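Local coordinates for protein UV damage endonuclease (Sulfolobus acidocaldarius, PDB 3TC3) that binds manganese and probably acts as a DNA-repair endonuclease that recognises different DNA lesions by flipping dinucleotides, at residues K39-S44 and E48-K53; M141-H146 and S186-R191. All coordinates share one frame; numbering follows the deposited sequence.

In the fold
In this TIM barrel of eight parallel strands, contact 1 and contact 2 are both built round a single isoleucine, but they sit in different parts of the fold. Contact 1 comes first along the chain and closes before contact 2 opens. It joins the loop after strand 22-27 to the start of helix 48-71, well out from the middle of the chain. Contact 2 joins helix 133-153 to the short helix 186-189, just ahead of strand 192-195, which carries the manganese ligand E195. Their centres lie 22 Å apart and their nearest atoms about 8 Å, without touching. The first is thus peripheral packing, whereas the second belongs to the helical layer behind the strands.

Contact 1: K39-S44 and E48-K53; sequences KTIKLS and EERVLK
I41 lies against R50 and V51, a small junction, part apolar and part packing on a guanidinium, between a loop and the start of the helix that follows it. The backbones keep their distance, with the CA atoms of I41 and V51 7.9 Å apart, and no hydrogen bond crosses between 39-44 and 48-53; side chains alone close the gap.

The larger share is an aliphatic branch laid over a flat cation. CG2 of I41 sits 3.3 Å above the plane of the R50 guanidinium, displaced toward its rim, and comes within 3.4 Å of NH2 of R50. The arginine chain leaves the helix with CG anti to its own N (chi1 -177°) and then bends at chi2 (121°). The two side chains run past one another in opposite directions, so the CG methylene of R50 is used as well, 3.9 Å from CD1 of I41. This is van der Waals packing against the guanidinium face.

The second interaction is purely apolar. CD1 of I41 meets CG2 of V51 at 4.1 Å, the two side chains crossing at about a right angle, and both residues are buried.

Beyond these three residues, I41 also touches V54, one turn further along helix 48-71, and L86 of another loop, while V51 packs on F92. NZ of K39 bonds to S57 and N58, tying the start of 39-44 further down the same helix, which follows strand 22-27 of the barrel.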
loop_
_atom_site.group_PDB
_atom_site.type_symbol
_atom_site.label_atom_id
_atom_site.label_comp_id
_atom_site.label_asym_id
_atom_site.label_seq_id
_atom_site.Cartn_x
_atom_site.Cartn_y
_atom_site.Cartn_z
ATOM N N LYS A 39 -1.985 -7.192 -14.238
ATOM C CA LYS A 39 -2.968 -7.998 -15.004
ATOM C C LYS A 39 -3.429 -9.138 -14.079
ATOM O O LYS A 39 -2.639 -9.647 -13.264
ATOM C CB LYS A 39 -2.325 -8.660 -16.239
ATOM C CG LYS A 39 -1.560 -7.668 -17.142
ATOM C CD LYS A 39 -1.118 -8.339 -18.501
ATOM C CE LYS A 39 -0.040 -9.357 -18.266
ATOM N NZ LYS A 39 1.140 -8.861 -17.478
ATOM N N THR A 40 -4.716 -9.503 -14.188
ATOM C CA THR A 40 -5.173 -10.650 -13.382
ATOM C C THR A 40 -5.989 -11.512 -14.308
ATOM O O THR A 40 -6.136 -11.207 -15.485
ATOM C CB THR A 40 -5.978 -10.274 -12.149
ATOM O OG1 THR A 40 -6.092 -11.455 -11.331
ATOM C CG2 THR A 40 -7.350 -9.620 -12.463
ATOM N N ILE A 41 -6.380 -12.650 -13.765
ATOM C CA ILE A 41 -7.165 -13.595 -14.562
ATOM C C ILE A 41 -8.437 -13.963 -13.787
ATOM O O ILE A 41 -8.523 -13.887 -12.540
ATOM C CB ILE A 41 -6.302 -14.828 -14.856
ATOM C CG1 ILE A 41 -6.071 -15.673 -13.613
ATOM C CG2 ILE A 41 -5.045 -14.424 -15.682
ATOM C CD1 ILE A 41 -5.580 -17.070 -13.973
ATOM N N LYS A 42 -9.467 -14.356 -14.565
ATOM C CA LYS A 42 -10.747 -14.789 -13.950
ATOM C C LYS A 42 -10.609 -16.149 -13.300
ATOM O O LYS A 42 -9.827 -16.994 -13.763
ATOM C CB LYS A 42 -11.876 -14.897 -15.026
ATOM C CG LYS A 42 -12.082 -13.589 -15.871
ATOM C CD LYS A 42 -13.126 -13.767 -16.997
ATOM C CE LYS A 42 -12.498 -14.437 -18.216
ATOM N NZ LYS A 42 -13.245 -14.212 -19.498
ATOM N N LEU A 43 -11.367 -16.360 -12.249
ATOM C CA LEU A 43 -11.358 -17.701 -11.610
ATOM C C LEU A 43 -11.531 -18.820 -12.648
ATOM O O LEU A 43 -10.836 -19.859 -12.638
ATOM C CB LEU A 43 -12.432 -17.793 -10.513
ATOM C CG LEU A 43 -12.436 -19.126 -9.780
ATOM C CD1 LEU A 43 -11.015 -19.519 -9.210
ATOM C CD2 LEU A 43 -13.529 -19.166 -8.716
ATOM N N SER A 44 -12.421 -18.571 -13.587
ATOM C CA SER A 44 -12.736 -19.547 -14.625
ATOM C C SER A 44 -11.545 -19.908 -15.543
ATOM O O SER A 44 -11.641 -20.861 -16.313
ATOM C CB SER A 44 -13.941 -19.008 -15.419
ATOM O OG SER A 44 -13.568 -17.872 -16.211
ATOM N N GLU A 48 -2.277 -23.681 -13.834
ATOM C CA GLU A 48 -0.897 -23.420 -13.673
ATOM C C GLU A 48 -0.223 -22.656 -14.795
ATOM O O GLU A 48 0.451 -21.639 -14.561
ATOM C CB GLU A 48 -0.140 -24.669 -13.231
ATOM C CG GLU A 48 1.336 -24.445 -13.310
ATOM C CD GLU A 48 2.153 -25.397 -12.514
ATOM O OE1 GLU A 48 2.084 -25.361 -11.251
ATOM O OE2 GLU A 48 2.864 -26.177 -13.176
ATOM N N GLU A 49 -0.320 -23.154 -16.032
ATOM C CA GLU A 49 0.241 -22.445 -17.130
ATOM C C GLU A 49 -0.168 -21.005 -17.194
ATOM O O GLU A 49 0.687 -20.190 -17.392
ATOM C CB GLU A 49 -0.150 -23.101 -18.455
ATOM C CG GLU A 49 0.853 -22.881 -19.516
ATOM C CD GLU A 49 0.652 -23.884 -20.653
ATOM O OE1 GLU A 49 0.555 -25.111 -20.366
ATOM O OE2 GLU A 49 0.560 -23.425 -21.810
ATOM N N ARG A 50 -1.472 -20.693 -17.124
ATOM C CA ARG A 50 -1.926 -19.286 -17.205
ATOM C C ARG A 50 -1.410 -18.430 -16.019
ATOM O O ARG A 50 -1.016 -17.240 -16.223
ATOM C CB ARG A 50 -3.433 -19.222 -17.250
ATOM C CG ARG A 50 -4.039 -17.865 -17.412
ATOM C CD ARG A 50 -4.895 -17.735 -18.638
ATOM N NE ARG A 50 -5.910 -16.710 -18.408
ATOM C CZ ARG A 50 -5.837 -15.468 -18.881
ATOM N NH1 ARG A 50 -4.818 -15.103 -19.641
ATOM N NH2 ARG A 50 -6.789 -14.596 -18.606
ATOM N N VAL A 51 -1.422 -18.993 -14.816
ATOM C CA VAL A 51 -0.876 -18.233 -13.679
ATOM C C VAL A 51 0.587 -17.915 -13.918
ATOM O O VAL A 51 0.990 -16.793 -13.686
ATOM C CB VAL A 51 -1.047 -19.006 -12.354
ATOM C CG1 VAL A 51 -0.152 -18.422 -11.203
ATOM C CG2 VAL A 51 -2.520 -19.008 -11.971
ATOM N N LEU A 52 1.394 -18.868 -14.372
ATOM C CA LEU A 52 2.819 -18.619 -14.596
ATOM C C LEU A 52 3.024 -17.611 -15.722
ATOM O O LEU A 52 3.874 -16.754 -15.606
ATOM C CB LEU A 52 3.583 -19.950 -14.863
ATOM C CG LEU A 52 3.527 -20.816 -13.602
ATOM C CD1 LEU A 52 3.808 -22.336 -13.936
ATOM C CD2 LEU A 52 4.415 -20.274 -12.469
ATOM N N LYS A 53 2.212 -17.683 -16.770
ATOM C CA LYS A 53 2.317 -16.774 -17.875
ATOM C C LYS A 53 1.986 -15.363 -17.450
ATOM O O LYS A 53 2.716 -14.467 -17.824
ATOM C CB LYS A 53 1.377 -17.199 -18.995
ATOM C CG LYS A 53 1.489 -16.429 -20.280
ATOM C CD LYS A 53 0.746 -17.242 -21.328
ATOM C CE LYS A 53 -0.273 -16.322 -22.000
ATOM N NZ LYS A 53 0.349 -15.546 -23.116
#

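Contact 2: M141-H146 and S186-R191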
loop_
_atom_site.group_PDB
_atom_site.type_symbol
_atom_site.label_atom_id
_atom_site.label_comp_id
_atom_site.label_asym_id
_atom_site.label_seq_id
_atom_site.Cartn_x
_atom_site.Cartn_y
_atom_site.Cartn_z
ATOM N N MET A 141 -5.362 -15.572 4.528
ATOM C CA MET A 141 -4.818 -16.181 3.286
ATOM C C MET A 141 -4.315 -15.118 2.322
ATOM O O MET A 141 -3.197 -15.296 1.739
ATOM C CB MET A 141 -5.790 -17.176 2.597
ATOM C CG MET A 141 -6.009 -18.370 3.462
ATOM S SD MET A 141 -4.524 -19.396 3.920
ATOM C CE MET A 141 -3.616 -18.596 5.425
ATOM N N GLU A 142 -5.103 -14.036 2.149
ATOM C CA GLU A 142 -4.644 -12.976 1.230
ATOM C C GLU A 142 -3.383 -12.285 1.795
ATOM O O GLU A 142 -2.445 -11.976 1.062
ATOM C CB GLU A 142 -5.825 -12.054 0.989
ATOM C CG GLU A 142 -5.550 -10.958 -0.041
ATOM C CD GLU A 142 -5.196 -11.382 -1.455
ATOM O OE1 GLU A 142 -5.182 -12.575 -1.836
ATOM O OE2 GLU A 142 -4.987 -10.444 -2.238
ATOM N N LEU A 143 -3.411 -12.027 3.105
ATOM C CA LEU A 143 -2.211 -11.435 3.768
ATOM C C LEU A 143 -0.983 -12.336 3.675
ATOM O O LEU A 143 0.130 -11.804 3.389
ATOM C CB LEU A 143 -2.543 -11.106 5.251
ATOM C CG LEU A 143 -3.482 -9.927 5.405
ATOM C CD1 LEU A 143 -3.954 -9.898 6.879
ATOM C CD2 LEU A 143 -2.919 -8.599 4.913
ATOM N N LYS A 144 -1.188 -13.656 3.804
ATOM C CA LYS A 144 -0.069 -14.610 3.679
ATOM C C LYS A 144 0.526 -14.571 2.264
ATOM O O LYS A 144 1.745 -14.539 2.097
ATOM C CB LYS A 144 -0.623 -16.009 3.949
ATOM C CG LYS A 144 0.448 -17.013 3.663
ATOM C CD LYS A 144 -0.044 -18.431 3.931
ATOM C CE LYS A 144 1.159 -19.426 3.818
ATOM N NZ LYS A 144 1.665 -19.475 2.436
ATOM N N TYR A 145 -0.322 -14.426 1.211
ATOM C CA TYR A 145 0.253 -14.267 -0.128
ATOM C C TYR A 145 1.100 -12.994 -0.267
ATOM O O TYR A 145 2.164 -13.029 -0.904
ATOM C CB TYR A 145 -0.926 -14.248 -1.182
ATOM C CG TYR A 145 -0.668 -13.424 -2.437
ATOM C CD1 TYR A 145 0.461 -13.624 -3.242
ATOM C CD2 TYR A 145 -1.590 -12.385 -2.797
ATOM C CE1 TYR A 145 0.735 -12.808 -4.370
ATOM C CE2 TYR A 145 -1.356 -11.644 -3.927
ATOM C CZ TYR A 145 -0.189 -11.864 -4.703
ATOM O OH TYR A 145 0.103 -11.085 -5.780
ATOM N N HIS A 146 0.635 -11.907 0.337
ATOM C CA HIS A 146 1.431 -10.677 0.257
ATOM C C HIS A 146 2.781 -10.811 0.938
ATOM O O HIS A 146 3.773 -10.394 0.382
ATOM C CB HIS A 146 0.625 -9.499 0.860
ATOM C CG HIS A 146 -0.498 -9.009 -0.070
ATOM N ND1 HIS A 146 -1.630 -9.756 -0.366
ATOM C CD2 HIS A 146 -0.560 -7.856 -0.859
ATOM C CE1 HIS A 146 -2.382 -9.046 -1.284
ATOM N NE2 HIS A 146 -1.741 -7.907 -1.552
ATOM N N SER A 186 4.320 -14.131 12.234
ATOM C CA SER A 186 5.270 -13.068 12.227
ATOM C C SER A 186 5.583 -12.497 10.873
ATOM O O SER A 186 5.854 -11.317 10.787
ATOM C CB SER A 186 6.616 -13.581 12.790
ATOM O OG SER A 186 6.415 -13.898 14.114
ATOM N N ASN A 187 5.637 -13.316 9.799
ATOM C CA ASN A 187 6.026 -12.734 8.496
ATOM C C ASN A 187 4.965 -11.794 7.948
ATOM O O ASN A 187 5.275 -10.931 7.125
ATOM C CB ASN A 187 6.440 -13.764 7.422
ATOM C CG ASN A 187 5.288 -14.603 6.886
ATOM O OD1 ASN A 187 4.229 -14.825 7.517
ATOM N ND2 ASN A 187 5.499 -15.077 5.644
ATOM N N ILE A 188 3.741 -11.920 8.483
ATOM C CA ILE A 188 2.701 -10.960 8.120
ATOM C C ILE A 188 2.713 -9.841 9.150
ATOM O O ILE A 188 2.711 -8.639 8.812
ATOM C CB ILE A 188 1.306 -11.590 8.143
ATOM C CG1 ILE A 188 1.244 -12.750 7.101
ATOM C CG2 ILE A 188 0.149 -10.522 7.932
ATOM C CD1 ILE A 188 -0.082 -13.553 7.198
ATOM N N SER A 189 2.636 -10.241 10.428
ATOM C CA SER A 189 2.446 -9.195 11.460
ATOM C C SER A 189 3.594 -8.135 11.443
ATOM O O SER A 189 3.331 -6.937 11.720
ATOM C CB SER A 189 2.272 -9.819 12.873
ATOM O OG SER A 189 3.489 -10.405 13.267
ATOM N N LYS A 190 4.847 -8.536 11.212
ATOM C CA LYS A 190 5.957 -7.605 11.199
ATOM C C LYS A 190 5.870 -6.552 10.095
ATOM O O LYS A 190 6.450 -5.491 10.210
ATOM C CB LYS A 190 7.300 -8.328 11.150
ATOM C CG LYS A 190 7.688 -8.925 12.546
ATOM C CD LYS A 190 7.941 -7.784 13.609
ATOM C CE LYS A 190 8.506 -8.325 14.918
ATOM N NZ LYS A 190 7.347 -8.677 15.807
ATOM N N ARG A 191 5.092 -6.871 9.059
ATOM C CA ARG A 191 5.013 -6.027 7.873
ATOM C C ARG A 191 3.739 -5.191 7.926
ATOM O O ARG A 191 3.566 -4.237 7.125
ATOM C CB ARG A 191 4.949 -6.863 6.618
ATOM C CG ARG A 191 6.277 -7.498 6.281
ATOM C CD ARG A 191 6.063 -8.141 4.971
ATOM N NE ARG A 191 7.377 -8.531 4.401
ATOM C CZ ARG A 191 7.881 -9.734 4.358
ATOM N NH1 ARG A 191 7.289 -10.765 4.959
ATOM N NH2 ARG A 191 9.023 -9.932 3.653
#
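The backbones approach to 6.4 Å between the CA atoms of K144 and I188, where the short helix 186-189 meets helix 133-153 in the helical layer of the TIM barrel. I188 does the bridging, and no hydrogen bond crosses between 141-146 and 186-191. CD1 of I188 reaches the main chain of the longer helix, 3.6 Å from N of K144 and 3.8 Å from C of L143. With CG1 anti to the carbonyl carbon (chi1 -61°) and the chain then extended, that methyl is carried forward to the helix surface. The other branch of I188, CG2, lies 3.8 Å from CB of L143. The result is close apolar packing in which one isoleucine presses on backbone as much as on side chains.

L143 continues inward onto I159 and I161 of strand 158-162, so the contact is backed by the barrel wall; its side chain is about 12 Å from that of the manganese ligand E195. K144 offers CB and its main chain, while its amino group leads away to a salt bridge with D148.

Polar bonds lie beside the apolar patch. R191 forms a salt bridge with D151 of helix 133-153, and NH1 of R191 also bonds to O of N187 at 3.0 Å, with that oxygen near the guanidinium plane. N187 itself bonds to D151, giving 186-191 a second polar tie to helix 133-153. On the longer helix, O of E142 accepts from N of H146 and, at 2.8 Å, from ND1 of H146; the two donors arrive from opposite faces of the carbonyl plane, ND1 standing 43° out of it.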